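Local coordinates for protein polyphosphate kinase (PDB 2O8R) that probably adds the terminal phosphate of ATP, reversibly, to a growing chain of polyphosphate, at residues V35-K40 and L317-P322; I600-N605 and E641-L646; L650-K655 and V676-A681. The protein carries 3 engineered substitutions. All coordinates share one frame; numbering follows the deposited sequence.

Contact 1: V35-K40 and L317-P322; sequences VYDRIK and LETLTP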
# COMPACT_ATOMS: atom_id res chain seq x y z
N VAL A 35 7.86 13.36 -24.95
CA VAL A 35 8.95 12.55 -24.34
C VAL A 35 8.51 11.59 -23.27
O VAL A 35 8.93 10.43 -23.28
CB VAL A 35 10.10 13.35 -23.67
CG1 VAL A 35 11.35 13.28 -24.49
CG2 VAL A 35 9.69 14.79 -23.26
N TYR A 36 7.69 12.07 -22.33
CA TYR A 36 7.33 11.23 -21.21
C TYR A 36 6.54 10.01 -21.62
O TYR A 36 6.62 8.96 -20.98
CB TYR A 36 6.72 12.05 -20.06
CG TYR A 36 7.82 12.71 -19.25
CD1 TYR A 36 8.30 13.98 -19.59
CD2 TYR A 36 8.41 12.05 -18.18
CE1 TYR A 36 9.32 14.57 -18.86
CE2 TYR A 36 9.43 12.63 -17.45
CZ TYR A 36 9.88 13.88 -17.80
OH TYR A 36 10.89 14.43 -17.06
N ASP A 37 5.83 10.11 -22.75
CA ASP A 37 5.18 8.94 -23.34
C ASP A 37 6.20 7.88 -23.70
O ASP A 37 5.99 6.71 -23.42
CB ASP A 37 4.39 9.31 -24.60
CG ASP A 37 3.24 10.25 -24.31
OD1 ASP A 37 2.99 10.59 -23.13
OD2 ASP A 37 2.59 10.65 -25.29
N ARG A 38 7.30 8.31 -24.31
CA ARG A 38 8.35 7.41 -24.72
C ARG A 38 9.08 6.82 -23.52
O ARG A 38 9.33 5.61 -23.47
CB ARG A 38 9.32 8.12 -25.65
CG ARG A 38 8.65 8.68 -26.88
CD ARG A 38 9.67 9.30 -27.78
NE ARG A 38 9.62 10.75 -27.77
CZ ARG A 38 10.58 11.53 -28.26
NH1 ARG A 38 11.68 11.01 -28.77
NH2 ARG A 38 10.44 12.85 -28.20
N ILE A 39 9.41 7.67 -22.56
CA ILE A 39 10.06 7.25 -21.32
C ILE A 39 9.28 6.15 -20.59
O ILE A 39 9.87 5.15 -20.12
CB ILE A 39 10.28 8.46 -20.37
CG1 ILE A 39 11.32 9.41 -20.98
CG2 ILE A 39 10.68 7.98 -18.97
CD1 ILE A 39 11.93 10.38 -20.00
N LYS A 40 7.95 6.34 -20.50
CA LYS A 40 7.03 5.31 -19.99
C LYS A 40 7.22 3.98 -20.70
O LYS A 40 7.27 2.94 -20.05
CB LYS A 40 5.57 5.75 -20.12
CG LYS A 40 4.88 6.09 -18.80
CD LYS A 40 5.58 7.19 -18.01
CE LYS A 40 5.27 7.04 -16.54
NZ LYS A 40 6.12 7.94 -15.73
N LEU A 317 4.65 18.00 -21.95
CA LEU A 317 5.56 16.86 -22.27
C LEU A 317 4.93 15.43 -22.20
O LEU A 317 5.66 14.44 -22.14
CB LEU A 317 6.87 16.94 -21.45
CG LEU A 317 7.62 18.27 -21.37
CD1 LEU A 317 9.00 18.18 -20.64
CD2 LEU A 317 7.78 18.84 -22.75
N GLU A 318 3.60 15.34 -22.24
CA GLU A 318 2.87 14.06 -22.10
C GLU A 318 1.44 14.14 -22.67
O GLU A 318 0.73 15.10 -22.38
CB GLU A 318 2.82 13.65 -20.64
CG GLU A 318 2.08 14.64 -19.73
CD GLU A 318 2.12 14.26 -18.27
OE1 GLU A 318 3.09 13.58 -17.84
OE2 GLU A 318 1.19 14.67 -17.54
N THR A 319 1.03 13.16 -23.45
CA THR A 319 -0.30 13.22 -24.07
C THR A 319 -1.37 13.27 -23.01
O THR A 319 -1.40 12.44 -22.11
CB THR A 319 -0.60 12.03 -25.00
OG1 THR A 319 -0.13 10.84 -24.38
CG2 THR A 319 0.10 12.21 -26.36
N LEU A 320 -2.23 14.27 -23.12
CA LEU A 320 -3.34 14.41 -22.21
C LEU A 320 -4.46 13.48 -22.63
O LEU A 320 -5.00 13.60 -23.73
CB LEU A 320 -3.82 15.86 -22.18
CG LEU A 320 -5.27 16.19 -21.86
CD1 LEU A 320 -5.56 16.08 -20.37
CD2 LEU A 320 -5.57 17.58 -22.36
N THR A 321 -4.81 12.54 -21.76
CA THR A 321 -5.92 11.65 -22.04
C THR A 321 -7.26 12.35 -21.80
O THR A 321 -7.44 13.02 -20.78
CB THR A 321 -5.83 10.36 -21.22
OG1 THR A 321 -6.15 10.66 -19.86
CG2 THR A 321 -4.42 9.76 -21.32
N PRO A 322 -8.21 12.22 -22.74
CA PRO A 322 -9.45 12.98 -22.69
C PRO A 322 -10.39 12.55 -21.57
O PRO A 322 -10.21 11.50 -20.95
CB PRO A 322 -10.11 12.68 -24.04
CG PRO A 322 -9.04 12.08 -24.89
CD PRO A 322 -8.17 11.35 -23.92
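Tyr36 N, in the first turn of helix 35-63, donates to Leu317 O of the loop 317-322 at 3.1 Å, nearly in line with the carbonyl (C=O...N angle 172°), a bond open to it because first-turn amides have no carbonyl of their own helix to meet. One residue on, Asp37 reaches across with its carboxylate. Its CG lies beside the backbone N, anti to the carbonyl carbon (chi1 -64°), and the two oxygens divide the work at Thr319: Thr319 N approaches the syn lone pair of Asp37 OD1 at 3.2 Å, with a weaker component to OD2, while Thr319 OG1 donates to Asp37 OD2 at 2.9 Å from the syn side, 34° out of the carboxylate plane. Two donors of one residue thus hold the carboxylate.

Apolar contacts gather round Leu317. Leu317 CB lies 3.8 Å from Tyr36 CD1 and 4.0 Å from Val35 CG2; the Val35 and Leu317 side chains run side by side, whereas Tyr36 crosses Leu317 obliquely. Leu317 O is also at the edge of the Tyr36 ring, in its plane. Beyond the loop, Tyr36 packs on Leu110 of helix 83-112, and both Tyr36 and Leu317 touch Ile115.

The Asp37 carboxylate, in the first turn, would probably interact favourably with the positive end of the helix dipole. This is a helix N-terminus closed by a chain segment distant in sequence, tying the start of a long N-terminal-domain helix to the loop between strand 294-297 and helix 328-331.

Contact 2: I600-N605 and E641-L646; sequences IWCFHN and EIIDIL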
# COMPACT_ATOMS: atom_id res chain seq x y z
N ILE A 600 -12.37 -9.88 -28.91
CA ILE A 600 -13.62 -9.76 -29.66
C ILE A 600 -13.59 -10.61 -30.92
O ILE A 600 -12.58 -10.65 -31.62
CB ILE A 600 -13.89 -8.29 -30.04
CG1 ILE A 600 -14.23 -7.46 -28.79
CG2 ILE A 600 -15.01 -8.20 -31.08
CD1 ILE A 600 -14.45 -5.97 -29.05
N TRP A 601 -14.69 -11.30 -31.22
CA TRP A 601 -14.76 -12.14 -32.42
C TRP A 601 -15.95 -11.75 -33.30
O TRP A 601 -17.07 -11.64 -32.81
CB TRP A 601 -14.86 -13.64 -32.09
CG TRP A 601 -14.07 -14.15 -30.91
CD1 TRP A 601 -12.84 -13.72 -30.48
CD2 TRP A 601 -14.43 -15.23 -30.05
NE1 TRP A 601 -12.43 -14.45 -29.39
CE2 TRP A 601 -13.39 -15.39 -29.10
CE3 TRP A 601 -15.54 -16.09 -29.98
CZ2 TRP A 601 -13.44 -16.34 -28.09
CZ3 TRP A 601 -15.58 -17.05 -28.97
CH2 TRP A 601 -14.53 -17.17 -28.05
N CYS A 602 -15.68 -11.54 -34.58
CA CYS A 602 -16.71 -11.25 -35.57
C CYS A 602 -16.68 -12.25 -36.70
O CYS A 602 -15.69 -12.37 -37.41
CB CYS A 602 -16.51 -9.87 -36.16
SG CYS A 602 -16.43 -8.63 -34.92
N PHE A 603 -17.78 -12.97 -36.86
CA PHE A 603 -17.93 -13.87 -37.99
C PHE A 603 -18.97 -13.32 -38.96
O PHE A 603 -20.12 -13.07 -38.57
CB PHE A 603 -18.32 -15.26 -37.51
CG PHE A 603 -17.33 -15.88 -36.55
CD1 PHE A 603 -16.38 -16.78 -37.01
CD2 PHE A 603 -17.36 -15.58 -35.19
CE1 PHE A 603 -15.47 -17.37 -36.14
CE2 PHE A 603 -16.46 -16.16 -34.31
CZ PHE A 603 -15.51 -17.06 -34.79
N HIS A 604 -18.57 -13.13 -40.22
CA HIS A 604 -19.44 -12.53 -41.24
C HIS A 604 -20.76 -13.26 -41.47
O HIS A 604 -21.81 -12.61 -41.57
CB HIS A 604 -18.70 -12.38 -42.56
CG HIS A 604 -19.47 -11.61 -43.59
ND1 HIS A 604 -20.15 -10.45 -43.29
CD2 HIS A 604 -19.65 -11.83 -44.91
CE1 HIS A 604 -20.72 -9.99 -44.38
NE2 HIS A 604 -20.44 -10.81 -45.38
N ASN A 605 -20.69 -14.59 -41.56
CA ASN A 605 -21.86 -15.44 -41.82
C ASN A 605 -22.79 -14.91 -42.92
O ASN A 605 -23.97 -14.63 -42.68
CB ASN A 605 -22.63 -15.68 -40.52
CG ASN A 605 -23.74 -16.68 -40.69
OD1 ASN A 605 -23.63 -17.62 -41.48
ND2 ASN A 605 -24.82 -16.49 -39.95
N GLU A 641 -21.69 -1.21 -33.71
CA GLU A 641 -20.72 -0.31 -33.11
C GLU A 641 -19.35 -0.99 -32.99
O GLU A 641 -18.34 -0.39 -33.33
CB GLU A 641 -21.22 0.17 -31.75
CG GLU A 641 -20.37 1.24 -31.09
CD GLU A 641 -20.95 1.66 -29.74
OE1 GLU A 641 -21.21 0.78 -28.89
OE2 GLU A 641 -21.16 2.86 -29.53
N ILE A 642 -19.34 -2.24 -32.52
CA ILE A 642 -18.10 -2.98 -32.31
C ILE A 642 -17.34 -3.11 -33.61
O ILE A 642 -16.12 -2.88 -33.67
CB ILE A 642 -18.38 -4.37 -31.71
CG1 ILE A 642 -18.79 -4.22 -30.25
CG2 ILE A 642 -17.17 -5.27 -31.80
CD1 ILE A 642 -19.37 -5.49 -29.66
N ILE A 643 -18.07 -3.45 -34.66
CA ILE A 643 -17.48 -3.55 -35.99
C ILE A 643 -16.97 -2.20 -36.45
O ILE A 643 -15.87 -2.11 -37.00
CB ILE A 643 -18.47 -4.17 -36.99
CG1 ILE A 643 -18.94 -5.52 -36.44
CG2 ILE A 643 -17.81 -4.39 -38.31
CD1 ILE A 643 -19.90 -6.24 -37.30
N ASP A 644 -17.75 -1.14 -36.21
CA ASP A 644 -17.29 0.20 -36.56
C ASP A 644 -15.92 0.43 -35.94
O ASP A 644 -14.96 0.79 -36.63
CB ASP A 644 -18.27 1.25 -36.03
CG ASP A 644 -19.49 1.42 -36.91
OD1 ASP A 644 -19.45 1.04 -38.10
OD2 ASP A 644 -20.49 1.96 -36.41
N ILE A 645 -15.83 0.17 -34.63
CA ILE A 645 -14.63 0.35 -33.83
C ILE A 645 -13.47 -0.49 -34.36
O ILE A 645 -12.38 0.04 -34.63
CB ILE A 645 -14.93 0.03 -32.35
CG1 ILE A 645 -15.74 1.16 -31.72
CG2 ILE A 645 -13.64 -0.20 -31.56
CD1 ILE A 645 -16.59 0.73 -30.56
N LEU A 646 -13.71 -1.78 -34.55
CA LEU A 646 -12.69 -2.66 -35.12
C LEU A 646 -12.23 -2.19 -36.50
O LEU A 646 -11.07 -2.35 -36.85
CB LEU A 646 -13.18 -4.09 -35.18
CG LEU A 646 -13.39 -4.72 -33.81
CD1 LEU A 646 -13.80 -6.13 -34.00
CD2 LEU A 646 -12.14 -4.63 -32.94
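Ile600, Cys602 and Leu646 bury the most surface here, and all three meet through apolar atoms. Ile600 and Cys602, two apart on strand 600-603, both direct their CB toward helix 641-646, which passes over the strand at 103° with the axes 10.1 Å apart.

Ile600 works through its CG2 branch, which stands anti to the backbone N. That methyl touches Ile642 CG2 at 3.7 Å and Leu646 CD1 at 3.8 Å, while Ile600 CD1 adds a second contact to Ile642 CG2 at 3.9 Å. Ile642 and Leu646 are one helical turn apart on the same flank of the helix, and Ile600 crosses both side chains at a slant.

Cys602 presents its sulfur as an apolar surface. SG lies beside the backbone N (chi1 -55°) and meets Leu646 CD1 at 3.7 Å; Ile643 CG1 is farther, 4.3 Å from Cys602 SG. Leu646 CD1 therefore serves both strand residues, bridging Ile600 CG2 and Cys602 SG with a single methyl.

The neighbouring strand joins in: Val611 of strand 610-614 touches Ile600, Cys602 and Ile642. Trp601 points to the opposite side of the sheet, and Phe603, the next residue in that alternation, packs on helix 516-532, while helix 678-691 covers Glu641 and Ile645 on the outer side of helix 636-651.

A helix laid over one face of a mixed sheet with aliphatic side chains filling the interface, and with helix 516-532 on the other face, is the layered alpha/beta core of the phospholipase D-like fold to which this C-terminal domain belongs.

Contact 3: L650-K655 and V676-A681; sequences LRDNIK and VRAQAA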
# COMPACT_ATOMS: atom_id res chain seq x y z
N LEU A 650 -8.57 -1.27 -37.86
CA LEU A 650 -7.96 -1.80 -39.10
C LEU A 650 -7.61 -0.71 -40.10
O LEU A 650 -6.92 -0.97 -41.08
CB LEU A 650 -8.86 -2.82 -39.79
CG LEU A 650 -8.98 -4.18 -39.12
CD1 LEU A 650 -10.00 -4.97 -39.89
CD2 LEU A 650 -7.62 -4.91 -39.05
N ARG A 651 -8.09 0.51 -39.83
CA ARG A 651 -7.84 1.67 -40.67
C ARG A 651 -6.65 2.48 -40.16
O ARG A 651 -6.10 3.31 -40.90
CB ARG A 651 -9.10 2.54 -40.73
CG ARG A 651 -9.25 3.42 -41.97
CD ARG A 651 -10.50 4.31 -41.87
NE ARG A 651 -11.66 3.56 -41.40
CZ ARG A 651 -12.72 4.09 -40.79
NH1 ARG A 651 -12.77 5.41 -40.59
NH2 ARG A 651 -13.71 3.32 -40.39
N ASP A 652 -6.26 2.23 -38.89
CA ASP A 652 -5.12 2.91 -38.25
C ASP A 652 -3.86 2.89 -39.08
O ASP A 652 -3.32 1.82 -39.37
CB ASP A 652 -4.79 2.28 -36.89
CG ASP A 652 -3.67 3.03 -36.13
OD1 ASP A 652 -3.96 3.54 -35.04
OD2 ASP A 652 -2.52 3.12 -36.61
N ASN A 653 -3.39 4.07 -39.46
CA ASN A 653 -2.09 4.20 -40.14
C ASN A 653 -1.00 4.91 -39.33
O ASN A 653 0.00 5.32 -39.92
CB ASN A 653 -2.25 4.94 -41.48
CG ASN A 653 -3.13 6.17 -41.37
OD1 ASN A 653 -3.32 6.72 -40.29
ND2 ASN A 653 -3.66 6.61 -42.49
N ILE A 654 -1.19 5.08 -38.02
CA ILE A 654 -0.19 5.79 -37.22
C ILE A 654 0.55 4.91 -36.21
O ILE A 654 1.76 4.99 -36.10
CB ILE A 654 -0.74 7.11 -36.59
CG1 ILE A 654 -0.47 8.27 -37.52
CG2 ILE A 654 -0.00 7.48 -35.33
CD1 ILE A 654 -1.55 8.52 -38.48
N LYS A 655 -0.17 4.05 -35.51
CA LYS A 655 0.43 3.17 -34.51
C LYS A 655 0.47 1.72 -34.97
O LYS A 655 1.38 0.99 -34.59
CB LYS A 655 -0.30 3.28 -33.16
CG LYS A 655 -0.08 4.63 -32.45
CD LYS A 655 1.40 4.99 -32.43
CE LYS A 655 1.66 6.37 -31.87
NZ LYS A 655 1.75 6.38 -30.38
N VAL A 676 -4.98 8.46 -39.34
CA VAL A 676 -5.93 7.95 -38.38
C VAL A 676 -5.18 7.10 -37.37
O VAL A 676 -4.50 6.13 -37.72
CB VAL A 676 -7.10 7.15 -39.05
CG1 VAL A 676 -6.63 6.41 -40.25
CG2 VAL A 676 -7.77 6.20 -38.07
N ARG A 677 -5.26 7.52 -36.11
CA ARG A 677 -4.80 6.70 -35.02
C ARG A 677 -6.00 6.26 -34.18
O ARG A 677 -6.82 7.08 -33.71
CB ARG A 677 -3.65 7.35 -34.24
CG ARG A 677 -3.91 7.68 -32.83
CD ARG A 677 -2.61 7.89 -32.08
NE ARG A 677 -2.86 7.90 -30.64
CZ ARG A 677 -3.35 8.93 -29.97
NH1 ARG A 677 -3.64 10.06 -30.60
NH2 ARG A 677 -3.55 8.84 -28.66
N ALA A 678 -6.12 4.94 -34.06
CA ALA A 678 -7.34 4.31 -33.61
C ALA A 678 -7.81 4.79 -32.24
O ALA A 678 -9.01 4.94 -32.02
CB ALA A 678 -7.20 2.79 -33.65
N GLN A 679 -6.87 5.05 -31.34
CA GLN A 679 -7.22 5.44 -29.98
C GLN A 679 -7.73 6.87 -29.91
O GLN A 679 -8.60 7.19 -29.09
CB GLN A 679 -6.09 5.14 -28.98
CG GLN A 679 -5.98 3.63 -28.65
CD GLN A 679 -4.86 3.27 -27.66
OE1 GLN A 679 -4.23 4.14 -27.04
NE2 GLN A 679 -4.62 1.99 -27.49
N ALA A 680 -7.24 7.73 -30.79
CA ALA A 680 -7.86 9.05 -30.94
C ALA A 680 -9.23 8.92 -31.61
O ALA A 680 -10.24 9.38 -31.08
CB ALA A 680 -6.96 9.98 -31.73
N ALA A 681 -9.26 8.25 -32.75
CA ALA A 681 -10.47 8.18 -33.57
C ALA A 681 -11.66 7.53 -32.87
O ALA A 681 -12.80 7.98 -33.04
CB ALA A 681 -10.17 7.48 -34.87
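An Asx turn begun by Asp652, just past helix 636-651, receives the start of helix 678-691, whose N-cap residue is Arg677. Asp652 CG stands anti to the backbone N (chi1 -176°), and the carboxylate faces two ways. OD2 accepts from its own loop: Ile654 N and Lys655 N are each 2.8 Å from Asp652 OD2, the first above the carboxylate plane and the second on the syn lone pair; Ala656 N follows as a further donor. OD1 looks to the helix and takes Ala678 N at 2.8 Å, on the anti side and nearly straight (167°).

Val676 is gripped through both its backbone N and its backbone O. Val676 N donates to Asn653 OD1 at 2.6 Å, in the amide plane and on a lone pair, and Val676 O receives Asn653 N at 2.9 Å. Asn653 ND2 holds Lys674 O, which fixes the amide's rotation. Val676 CG1 rests near Arg651 O.

Aliphatic parts close the side. Ile654 CB lies 3.7 Å from Arg677 CB, their side chains crossing at a slant, and Lys655 CG runs beside Arg677 CD at 4.1 Å. The charged ends of Lys655 and Arg677 both reach Asp592, and Lys655 NZ also pairs with Glu27 of the N-terminal domain.

With backbone N-H groups at both oxygens, one of them the first of a helix, the Asp652 carboxylate would probably be stabilised in its charged form. Asp592, placed between Lys655 and Arg677, would offset the repulsion of two like charges.

Overall arrangement
Contact 2 is the buried one: every touching residue is buried and the chemistry is aliphatic, as befits a helix lying on a sheet face. Contacts 1 and 3 are only partly buried and combine polar bonds with some apolar packing, each using an aspartate carboxylate as acceptor, for one N-H and a hydroxyl in contact 1 and for several N-H groups in contact 3. Contacts 2 and 3 share helix 636-651, the first using its middle and the second its end, with centres about 17 Å apart. Contact 1 ties helix 35-63 of the N-terminal domain to a loop; its nearest atoms are about 5 Å from contact 3, without touching, and about 15 Å from contact 2.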